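Local coordinates for protein ppBat (Bacteroides thetaiotaomicron VPI-5482, PDB 3CNE) that binds flavin derivatives such as lumichrome, riboflavin, FMN and FAD as a homodimer, and may serve to store flavin, at residues A[78-81]-A[82-86]; A[97-100]-A[101-105]; A[17-20]-A[21-24]; A[114-117]-A[118-121]. All coordinates share one frame; numbering follows the deposited sequence.

Contact 1: A[78-81]-A[82-86]; sequences VPVF and QQYAN
The amide of Y84 turns back on the preceding residues, donating to F81 O at 3.1 Å (N-H...O 148°) and only weakly to V80 O. This compact turn of chain belongs to the loop between strand 69-73 and helix 88-102 of the DJ-1/PfpI fold. V80 and Y84 lie side by side and point the same way, and CG2 of V80 rests 3.7 Å from CE2 of the tyrosine ring. The other branch, CG1, lies anti to the carbonyl carbon (chi1 -67°) and meets the amide end of Q83, NE2 being 3.6 Å away. A branched, apolar valine thus serves two neighbours at once, one with each methyl. With an alanine here both methyls are gone, and the Y84 ring and the Q83 amide would probably be freer to turn. Long polar side chains such as Q82 and Q83 suit this exposed surface, whereas F81 packs against N90, L93 and M94 of helix 88-102. One water joins the two halves, accepting from Q82 N at 3.0 Å and donating to V78 O at 2.8 Å.

Contact 2: A[97-100]-A[101-105]; sequences IKTF and GEKGK
E102 N donates to K98 O at 2.8 Å in a nearly straight bond (N-H...O 170°). It is flanked by the bonds from G101 N to I97 O and from K103 N to T99 O, which complete the last turn of helix 88-102. The helix then closes in a Schellman motif: K105 N reaches back to F100 O at 3.0 Å, and G104 N pairs with G101 O at 3.0 Å. G104 takes the C-prime place with a phi of 72°, which favours glycine. K98 and E102 cross obliquely. K98 CG stands anti to the backbone N (chi1 -163°), which carries the chain beside the glutamate, but NZ stays 4.1 Å from E102 OE2, too far for a salt bridge. T99 and K103 run alongside one another, with T99 CG2 lying 3.5 Å from K103 CE, while T99 OG1 bonds to E95 O. K105, its chain bent at chi2, brings CB and CG to F100 CD2, each at 3.7 Å. F100, buried, also packs on M107 of strand 106-110. The amine ends of K103 and K105 both form salt bridges with D65, and K105 NZ also bonds to F67 O. The lysines therefore lend their methylene chains to the helix end, while their charges probably help tie the turn between helix 88-102 and strand 106-110 of this beta-alpha-beta unit to the loop before strand 69-73.

Contact 3: A[17-20]-A[21-24]; sequences GLFQ and YLEA
Y21 packs back over the preceding turn of helix 15-27. Its CB lies 3.3 Å from L18 O, and the ring carries on toward G17: CD2 comes to 3.2 Å from G17 O and CE2 to 3.8 Å. With CG anti to the carbonyl carbon (chi1 -62°), the ring lies back along the helix, its CD2-CE2 side running beside G17 O. At the tip, OH bonds to H110 ND1, and the two rings meet with their planes at about 45°. A phenylalanine in its place would probably keep the ring packing but leave H110 ND1 without this hydroxyl partner. The backbone beneath is helical, L22 N donating to L18 O and E23 N to F19 O at 2.8 Å, whereas Y21 N to G17 O is weak. Leucine suits position 22 because its CD1 reaches both L18 and F19, standing 3.8 Å from L18 CG and 4.0 Å from F19 CE2. A water donates to both Q20 O and E23 OE1, while E23 OE2 bonds to N14 of the second subunit. Q20 NE2 bonds to E160 O, near the bound flavin. The helix connects strands 4-9 and 31-36 in a beta-alpha-beta unit: L18 and L22 press on V7 of strand 4-9, Y21 on V71 and S73 of strand 69-73, and F19 meets F19 of the second subunit with nearly parallel rings.

Contact 4: A[114-117]-A[118-121]; sequences AMMF and DFTG
F119 folds its ring back over M115, one turn earlier in the short helix 113-119. The carbonyl O of M115 stands 3.3 Å above one face of the ring, offset toward its rim, and the same oxygen accepts a hydrogen bond from F119 N at 2.9 Å. M115 and M116 are both selenomethionines standing in for methionine. The M115 chain passes along the CZ end of the ring. Its CG lies anti to the backbone N (chi1 -174°), which brings that carbon 3.6 Å from F119 CZ. Beyond it the chain bends at chi3, and SE sits 4.7 Å from the ring centroid in a Met-aromatic contact, 51° off the ring normal. M116 makes a second, longer contact of this kind, its SE 5.3 Å from the F119 ring centroid. The flexible thioether chain of methionine suits both places, since it can follow the outline of a ring.

D118 continues the helical pattern, its N bonded to A114 O at 2.8 Å. Its carboxylate reaches OD2 to the backbone N of both Q139 and N140, which suits an acidic residue in a buried place. At the end of the helix F117 O takes two bonds, from T120 N and from T120 OG1. The hydroxyl, 2.7 Å away, approaches in the carbonyl plane, whereas the amide comes from above it. G121 follows with positive phi, at backbone angles where a side chain would collide with the preceding carbonyl. The chemistry thus divides: methionine chains and aromatic carbon pack together, while T120 bonds back to F117 O at the helix end and the aspartate ties the helix to the loop at Q139 and N140.

How the contacts relate
Contact 4 is the hub of the set. It touches contact 1, where Q82 NE2 lies 3.4 Å from F119 CZ and F81 CE1 lies 3.5 Å from M116 CE. It also touches contact 2, with I97 CG2 3.6 Å from T120 CG2. Contacts 1 and 2 do not touch each other; their centres are 22 Å apart. Contact 3 stands across the centre of the chain from the other three, its nearest atoms about 8 Å from contact 4. The structural zinc held by C74 and C111 lies about 8 Å from the M115 side chain and about 10 Å from that of F81, whereas Q20 of contact 3 comes within about 4 Å of the bound FMN.

Contact 1: A[78-81]-A[82-86]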
loop_
_atom_site.group_PDB
_atom_site.type_symbol
_atom_site.label_atom_id
_atom_site.label_comp_id
_atom_site.label_asym_id
_atom_site.label_seq_id
_atom_site.Cartn_x
_atom_site.Cartn_y
_atom_site.Cartn_z
ATOM N N VAL A 78 -16.382 -1.355 -3.852
ATOM C CA VAL A 78 -16.978 -0.821 -5.093
ATOM C C VAL A 78 -17.940 -1.805 -5.796
ATOM O O VAL A 78 -19.014 -1.404 -6.235
ATOM C CB VAL A 78 -15.891 -0.337 -6.066
ATOM C CG1 VAL A 78 -16.501 0.108 -7.384
ATOM C CG2 VAL A 78 -15.097 0.806 -5.400
ATOM N N PRO A 79 -17.563 -3.082 -5.920
ATOM C CA PRO A 79 -18.540 -4.026 -6.506
ATOM C C PRO A 79 -19.841 -4.256 -5.696
ATOM O O PRO A 79 -20.769 -4.904 -6.199
ATOM C CB PRO A 79 -17.729 -5.310 -6.649
ATOM C CG PRO A 79 -16.284 -4.838 -6.689
ATOM C CD PRO A 79 -16.279 -3.752 -5.647
ATOM N N VAL A 80 -19.945 -3.710 -4.482
ATOM C CA VAL A 80 -21.250 -3.714 -3.787
ATOM C C VAL A 80 -21.903 -2.345 -3.748
ATOM O O VAL A 80 -22.994 -2.199 -3.213
ATOM C CB VAL A 80 -21.209 -4.320 -2.337
ATOM C CG1 VAL A 80 -20.915 -5.791 -2.407
ATOM C CG2 VAL A 80 -20.219 -3.590 -1.414
ATOM N N PHE A 81 -21.229 -1.346 -4.322
ATOM C CA PHE A 81 -21.719 0.023 -4.331
ATOM C C PHE A 81 -23.180 0.089 -4.797
ATOM O O PHE A 81 -23.993 0.793 -4.191
ATOM C CB PHE A 81 -20.822 0.894 -5.219
ATOM C CG PHE A 81 -21.345 2.287 -5.431
ATOM C CD1 PHE A 81 -21.104 3.290 -4.495
ATOM C CD2 PHE A 81 -22.061 2.607 -6.582
ATOM C CE1 PHE A 81 -21.586 4.584 -4.710
ATOM C CE2 PHE A 81 -22.559 3.891 -6.784
ATOM C CZ PHE A 81 -22.314 4.875 -5.834
ATOM N N GLN A 82 -23.494 -0.671 -5.854
ATOM C CA GLN A 82 -24.814 -0.628 -6.505
ATOM C C GLN A 82 -25.938 -1.157 -5.634
ATOM O O GLN A 82 -27.033 -0.591 -5.663
ATOM C CB GLN A 82 -24.807 -1.301 -7.884
ATOM C CG GLN A 82 -24.286 -0.362 -8.999
ATOM C CD GLN A 82 -24.683 -0.785 -10.440
ATOM O OE1 GLN A 82 -25.832 -1.191 -10.706
ATOM N NE2 GLN A 82 -23.730 -0.669 -11.370
ATOM N N GLN A 83 -25.661 -2.219 -4.859
ATOM C CA GLN A 83 -26.589 -2.765 -3.856
ATOM C C GLN A 83 -26.936 -1.798 -2.740
ATOM O O GLN A 83 -27.965 -1.965 -2.072
ATOM C CB GLN A 83 -25.974 -3.952 -3.107
ATOM C CG GLN A 83 -25.562 -5.125 -3.903
ATOM C CD GLN A 83 -24.930 -6.183 -3.019
ATOM O OE1 GLN A 83 -25.175 -6.236 -1.797
ATOM N NE2 GLN A 83 -24.111 -7.027 -3.622
ATOM N N TYR A 84 -26.037 -0.859 -2.469
ATOM C CA TYR A 84 -26.128 -0.069 -1.244
ATOM C C TYR A 84 -26.527 1.375 -1.431
ATOM O O TYR A 84 -25.786 2.287 -1.068
ATOM C CB TYR A 84 -24.822 -0.167 -0.461
ATOM C CG TYR A 84 -24.604 -1.498 0.212
ATOM C CD1 TYR A 84 -25.645 -2.137 0.898
ATOM C CD2 TYR A 84 -23.356 -2.118 0.182
ATOM C CE1 TYR A 84 -25.443 -3.362 1.539
ATOM C CE2 TYR A 84 -23.139 -3.350 0.832
ATOM C CZ TYR A 84 -24.192 -3.969 1.487
ATOM O OH TYR A 84 -23.978 -5.181 2.134
ATOM N N ALA A 85 -27.735 1.581 -1.960
ATOM C CA ALA A 85 -28.222 2.928 -2.296
ATOM C C ALA A 85 -28.640 3.682 -1.043
ATOM O O ALA A 85 -28.751 4.907 -1.051
ATOM C CB ALA A 85 -29.394 2.830 -3.283
ATOM N N ASN A 86 -28.863 2.944 0.047
ATOM C CA ASN A 86 -29.308 3.561 1.286
ATOM C C ASN A 86 -28.180 3.907 2.253
ATOM O O ASN A 86 -28.423 4.307 3.396
ATOM C CB ASN A 86 -30.413 2.734 1.944
ATOM C CG ASN A 86 -31.699 2.769 1.154
ATOM O OD1 ASN A 86 -32.258 1.723 0.830
ATOM N ND2 ASN A 86 -32.163 3.968 0.809
HETATM O O HOH W 1 -21.372 -1.650 -7.722
#

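Contact 2: A[97-100]-A[101-105]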
loop_
_atom_site.group_PDB
_atom_site.type_symbol
_atom_site.label_atom_id
_atom_site.label_comp_id
_atom_site.label_asym_id
_atom_site.label_seq_id
_atom_site.Cartn_x
_atom_site.Cartn_y
_atom_site.Cartn_z
ATOM N N ILE A 97 -18.170 13.452 -6.727
ATOM C CA ILE A 97 -17.454 13.168 -7.984
ATOM C C ILE A 97 -17.996 14.059 -9.104
ATOM O O ILE A 97 -17.228 14.601 -9.917
ATOM C CB ILE A 97 -17.559 11.712 -8.379
ATOM C CG1 ILE A 97 -16.681 10.845 -7.454
ATOM C CG2 ILE A 97 -17.183 11.505 -9.831
ATOM C CD1 ILE A 97 -16.985 9.370 -7.626
ATOM N N LYS A 98 -19.321 14.193 -9.143
ATOM C CA LYS A 98 -19.963 15.078 -10.133
ATOM C C LYS A 98 -19.452 16.501 -9.985
ATOM O O LYS A 98 -19.071 17.118 -10.968
ATOM C CB LYS A 98 -21.489 15.027 -10.029
ATOM C CG LYS A 98 -22.213 15.587 -11.277
ATOM C CD LYS A 98 -23.732 15.640 -11.041
ATOM C CE LYS A 98 -24.487 16.346 -12.207
ATOM N NZ LYS A 98 -25.230 15.384 -13.072
ATOM N N THR A 99 -19.445 17.015 -8.761
ATOM C CA THR A 99 -19.030 18.380 -8.503
ATOM C C THR A 99 -17.572 18.635 -8.899
ATOM O O THR A 99 -17.292 19.587 -9.606
ATOM C CB THR A 99 -19.259 18.742 -7.051
ATOM O OG1 THR A 99 -20.649 18.592 -6.757
ATOM C CG2 THR A 99 -18.823 20.166 -6.765
ATOM N N PHE A 100 -16.652 17.772 -8.462
ATOM C CA PHE A 100 -15.261 17.876 -8.900
ATOM C C PHE A 100 -15.117 17.912 -10.431
ATOM O O PHE A 100 -14.369 18.720 -10.958
ATOM C CB PHE A 100 -14.438 16.718 -8.320
ATOM C CG PHE A 100 -13.801 17.025 -6.984
ATOM C CD1 PHE A 100 -14.545 16.978 -5.811
ATOM C CD2 PHE A 100 -12.445 17.367 -6.906
ATOM C CE1 PHE A 100 -13.939 17.246 -4.566
ATOM C CE2 PHE A 100 -11.833 17.617 -5.674
ATOM C CZ PHE A 100 -12.576 17.577 -4.512
ATOM N N GLY A 101 -15.825 17.019 -11.129
ATOM C CA GLY A 101 -15.726 16.893 -12.577
ATOM C C GLY A 101 -16.308 18.118 -13.273
ATOM O O GLY A 101 -15.671 18.692 -14.162
ATOM N N GLU A 102 -17.501 18.523 -12.832
ATOM C CA GLU A 102 -18.145 19.780 -13.269
ATOM C C GLU A 102 -17.254 21.016 -13.072
ATOM O O GLU A 102 -17.311 21.967 -13.869
ATOM C CB GLU A 102 -19.468 19.994 -12.523
ATOM C CG GLU A 102 -20.597 19.143 -13.047
ATOM C CD GLU A 102 -21.906 19.312 -12.265
ATOM O OE1 GLU A 102 -21.925 19.978 -11.186
ATOM O OE2 GLU A 102 -22.930 18.763 -12.742
ATOM N N LYS A 103 -16.436 21.014 -12.014
ATOM C CA LYS A 103 -15.587 22.169 -11.743
ATOM C C LYS A 103 -14.219 22.070 -12.395
ATOM O O LYS A 103 -13.329 22.867 -12.099
ATOM C CB LYS A 103 -15.475 22.457 -10.241
ATOM C CG LYS A 103 -16.772 22.897 -9.590
ATOM C CD LYS A 103 -16.567 23.200 -8.092
ATOM C CE LYS A 103 -17.897 23.510 -7.395
ATOM N NZ LYS A 103 -17.866 24.693 -6.471
ATOM N N GLY A 104 -14.050 21.082 -13.268
ATOM C CA GLY A 104 -12.822 20.950 -14.058
ATOM C C GLY A 104 -11.596 20.509 -13.275
ATOM O O GLY A 104 -10.459 20.776 -13.687
ATOM N N LYS A 105 -11.811 19.803 -12.163
ATOM C CA LYS A 105 -10.693 19.342 -11.331
ATOM C C LYS A 105 -10.043 18.115 -11.935
ATOM O O LYS A 105 -10.651 17.421 -12.739
ATOM C CB LYS A 105 -11.143 19.084 -9.899
ATOM C CG LYS A 105 -11.999 20.205 -9.295
ATOM C CD LYS A 105 -11.133 21.385 -8.901
ATOM C CE LYS A 105 -11.910 22.443 -8.149
ATOM N NZ LYS A 105 -10.926 23.478 -7.722
#

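Contact 3: A[17-20]-A[21-24]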
loop_
_atom_site.group_PDB
_atom_site.type_symbol
_atom_site.label_atom_id
_atom_site.label_comp_id
_atom_site.label_asym_id
_atom_site.label_seq_id
_atom_site.Cartn_x
_atom_site.Cartn_y
_atom_site.Cartn_z
ATOM N N GLY A 17 -3.218 0.052 -3.687
ATOM C CA GLY A 17 -3.532 1.249 -4.517
ATOM C C GLY A 17 -3.397 2.549 -3.717
ATOM O O GLY A 17 -2.705 3.485 -4.135
ATOM N N LEU A 18 -4.043 2.588 -2.548
ATOM C CA LEU A 18 -4.085 3.785 -1.732
ATOM C C LEU A 18 -2.669 4.325 -1.479
ATOM O O LEU A 18 -2.381 5.468 -1.796
ATOM C CB LEU A 18 -4.795 3.530 -0.389
ATOM C CG LEU A 18 -4.922 4.761 0.526
ATOM C CD1 LEU A 18 -5.702 5.913 -0.161
ATOM C CD2 LEU A 18 -5.561 4.400 1.851
ATOM N N PHE A 19 -1.807 3.482 -0.913
ATOM C CA PHE A 19 -0.487 3.911 -0.507
ATOM C C PHE A 19 0.491 4.227 -1.638
ATOM O O PHE A 19 1.397 5.029 -1.454
ATOM C CB PHE A 19 0.088 2.981 0.561
ATOM C CG PHE A 19 -0.548 3.211 1.882
ATOM C CD1 PHE A 19 -1.602 2.427 2.298
ATOM C CD2 PHE A 19 -0.158 4.300 2.667
ATOM C CE1 PHE A 19 -2.225 2.652 3.538
ATOM C CE2 PHE A 19 -0.784 4.537 3.881
ATOM C CZ PHE A 19 -1.816 3.722 4.308
ATOM N N GLN A 20 0.304 3.604 -2.792
ATOM C CA GLN A 20 1.018 4.067 -3.991
ATOM C C GLN A 20 0.774 5.552 -4.234
ATOM O O GLN A 20 1.713 6.294 -4.472
ATOM C CB GLN A 20 0.587 3.265 -5.223
ATOM C CG GLN A 20 1.230 1.898 -5.306
ATOM C CD GLN A 20 0.967 1.271 -6.653
ATOM O OE1 GLN A 20 1.580 1.661 -7.661
ATOM N NE2 GLN A 20 0.017 0.338 -6.701
ATOM N N TYR A 21 -0.479 5.994 -4.140
ATOM C CA TYR A 21 -0.771 7.419 -4.221
ATOM C C TYR A 21 -0.136 8.186 -3.053
ATOM O O TYR A 21 0.545 9.183 -3.276
ATOM C CB TYR A 21 -2.279 7.705 -4.237
ATOM C CG TYR A 21 -3.046 7.137 -5.417
ATOM C CD1 TYR A 21 -2.777 7.577 -6.725
ATOM C CD2 TYR A 21 -4.082 6.215 -5.227
ATOM C CE1 TYR A 21 -3.493 7.068 -7.825
ATOM C CE2 TYR A 21 -4.803 5.719 -6.313
ATOM C CZ TYR A 21 -4.502 6.159 -7.610
ATOM O OH TYR A 21 -5.194 5.675 -8.696
ATOM N N LEU A 22 -0.357 7.717 -1.822
ATOM C CA LEU A 22 -0.002 8.529 -0.661
ATOM C C LEU A 22 1.495 8.652 -0.509
ATOM O O LEU A 22 1.986 9.719 -0.148
ATOM C CB LEU A 22 -0.659 8.030 0.624
ATOM C CG LEU A 22 -2.187 7.885 0.590
ATOM C CD1 LEU A 22 -2.700 7.533 1.978
ATOM C CD2 LEU A 22 -2.891 9.142 0.036
ATOM N N GLU A 23 2.223 7.568 -0.772
ATOM C CA GLU A 23 3.673 7.633 -0.741
ATOM C C GLU A 23 4.186 8.610 -1.776
ATOM O O GLU A 23 5.047 9.470 -1.477
ATOM C CB GLU A 23 4.296 6.274 -0.986
ATOM C CG GLU A 23 5.810 6.338 -0.934
ATOM C CD GLU A 23 6.436 5.132 -1.484
ATOM O OE1 GLU A 23 6.032 4.713 -2.595
ATOM O OE2 GLU A 23 7.324 4.592 -0.797
ATOM N N ALA A 24 3.680 8.484 -2.993
ATOM C CA ALA A 24 4.110 9.407 -4.064
ATOM C C ALA A 24 3.855 10.884 -3.700
ATOM O O ALA A 24 4.752 11.714 -3.859
ATOM C CB ALA A 24 3.472 9.037 -5.413
HETATM O O HOH W 2 4.141 5.240 -5.206
#

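Contact 4: A[114-117]-A[118-121]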
loop_
_atom_site.group_PDB
_atom_site.type_symbol
_atom_site.label_atom_id
_atom_site.label_comp_id
_atom_site.label_asym_id
_atom_site.label_seq_id
_atom_site.Cartn_x
_atom_site.Cartn_y
_atom_site.Cartn_z
ATOM N N ALA A 114 -12.809 4.522 -12.828
ATOM C CA ALA A 114 -13.349 5.119 -14.058
ATOM C C ALA A 114 -14.863 4.878 -14.157
ATOM O O ALA A 114 -15.603 5.696 -14.737
ATOM C CB ALA A 114 -12.659 4.542 -15.276
HETATM N N MSE A 115 -15.317 3.760 -13.589
HETATM C CA MSE A 115 -16.745 3.438 -13.608
HETATM C C MSE A 115 -17.509 4.350 -12.658
HETATM O O MSE A 115 -18.580 4.852 -12.998
HETATM C CB MSE A 115 -16.973 1.981 -13.260
HETATM C CG MSE A 115 -18.424 1.533 -13.404
HETATM SE SE MSE A 115 -18.687 -0.220 -12.580
HETATM C CE MSE A 115 -18.427 0.155 -10.662
HETATM N N MSE A 116 -16.938 4.582 -11.477
HETATM C CA MSE A 116 -17.530 5.526 -10.524
HETATM C C MSE A 116 -17.666 6.913 -11.182
HETATM O O MSE A 116 -18.688 7.588 -11.040
HETATM C CB MSE A 116 -16.700 5.582 -9.239
HETATM C CG MSE A 116 -16.659 4.240 -8.496
HETATM SE SE MSE A 116 -18.450 3.769 -7.811
HETATM C CE MSE A 116 -18.501 5.023 -6.384
ATOM N N PHE A 117 -16.616 7.327 -11.890
ATOM C CA PHE A 117 -16.640 8.562 -12.659
ATOM C C PHE A 117 -17.749 8.518 -13.716
ATOM O O PHE A 117 -18.548 9.452 -13.799
ATOM C CB PHE A 117 -15.262 8.843 -13.314
ATOM C CG PHE A 117 -14.131 9.098 -12.329
ATOM C CD1 PHE A 117 -14.381 9.485 -11.016
ATOM C CD2 PHE A 117 -12.799 8.987 -12.749
ATOM C CE1 PHE A 117 -13.303 9.750 -10.114
ATOM C CE2 PHE A 117 -11.729 9.247 -11.867
ATOM C CZ PHE A 117 -11.989 9.621 -10.544
ATOM N N ASP A 118 -17.809 7.427 -14.488
ATOM C CA ASP A 118 -18.772 7.278 -15.569
ATOM C C ASP A 118 -20.203 7.455 -15.091
ATOM O O ASP A 118 -20.995 8.133 -15.752
ATOM C CB ASP A 118 -18.627 5.923 -16.283
ATOM C CG ASP A 118 -19.740 5.680 -17.352
ATOM O OD1 ASP A 118 -20.852 6.230 -17.235
ATOM O OD2 ASP A 118 -19.541 4.928 -18.316
ATOM N N PHE A 119 -20.516 6.858 -13.939
ATOM C CA PHE A 119 -21.859 6.903 -13.358
ATOM C C PHE A 119 -22.377 8.326 -13.249
ATOM O O PHE A 119 -23.585 8.567 -13.340
ATOM C CB PHE A 119 -21.877 6.251 -11.959
ATOM C CG PHE A 119 -21.786 4.742 -11.964
ATOM C CD1 PHE A 119 -21.940 4.012 -13.127
ATOM C CD2 PHE A 119 -21.611 4.053 -10.762
ATOM C CE1 PHE A 119 -21.882 2.622 -13.112
ATOM C CE2 PHE A 119 -21.549 2.677 -10.725
ATOM C CZ PHE A 119 -21.691 1.950 -11.899
ATOM N N THR A 120 -21.465 9.269 -13.027
ATOM C CA THR A 120 -21.845 10.666 -12.872
ATOM C C THR A 120 -21.922 11.370 -14.231
ATOM O O THR A 120 -22.363 12.506 -14.304
ATOM C CB THR A 120 -20.866 11.450 -11.949
ATOM O OG1 THR A 120 -19.644 11.663 -12.645
ATOM C CG2 THR A 120 -20.584 10.669 -10.644
ATOM N N GLY A 121 -21.504 10.695 -15.296
ATOM C CA GLY A 121 -21.507 11.297 -16.629
ATOM C C GLY A 121 -20.312 12.178 -16.992
ATOM O O GLY A 121 -20.123 12.513 -18.164
#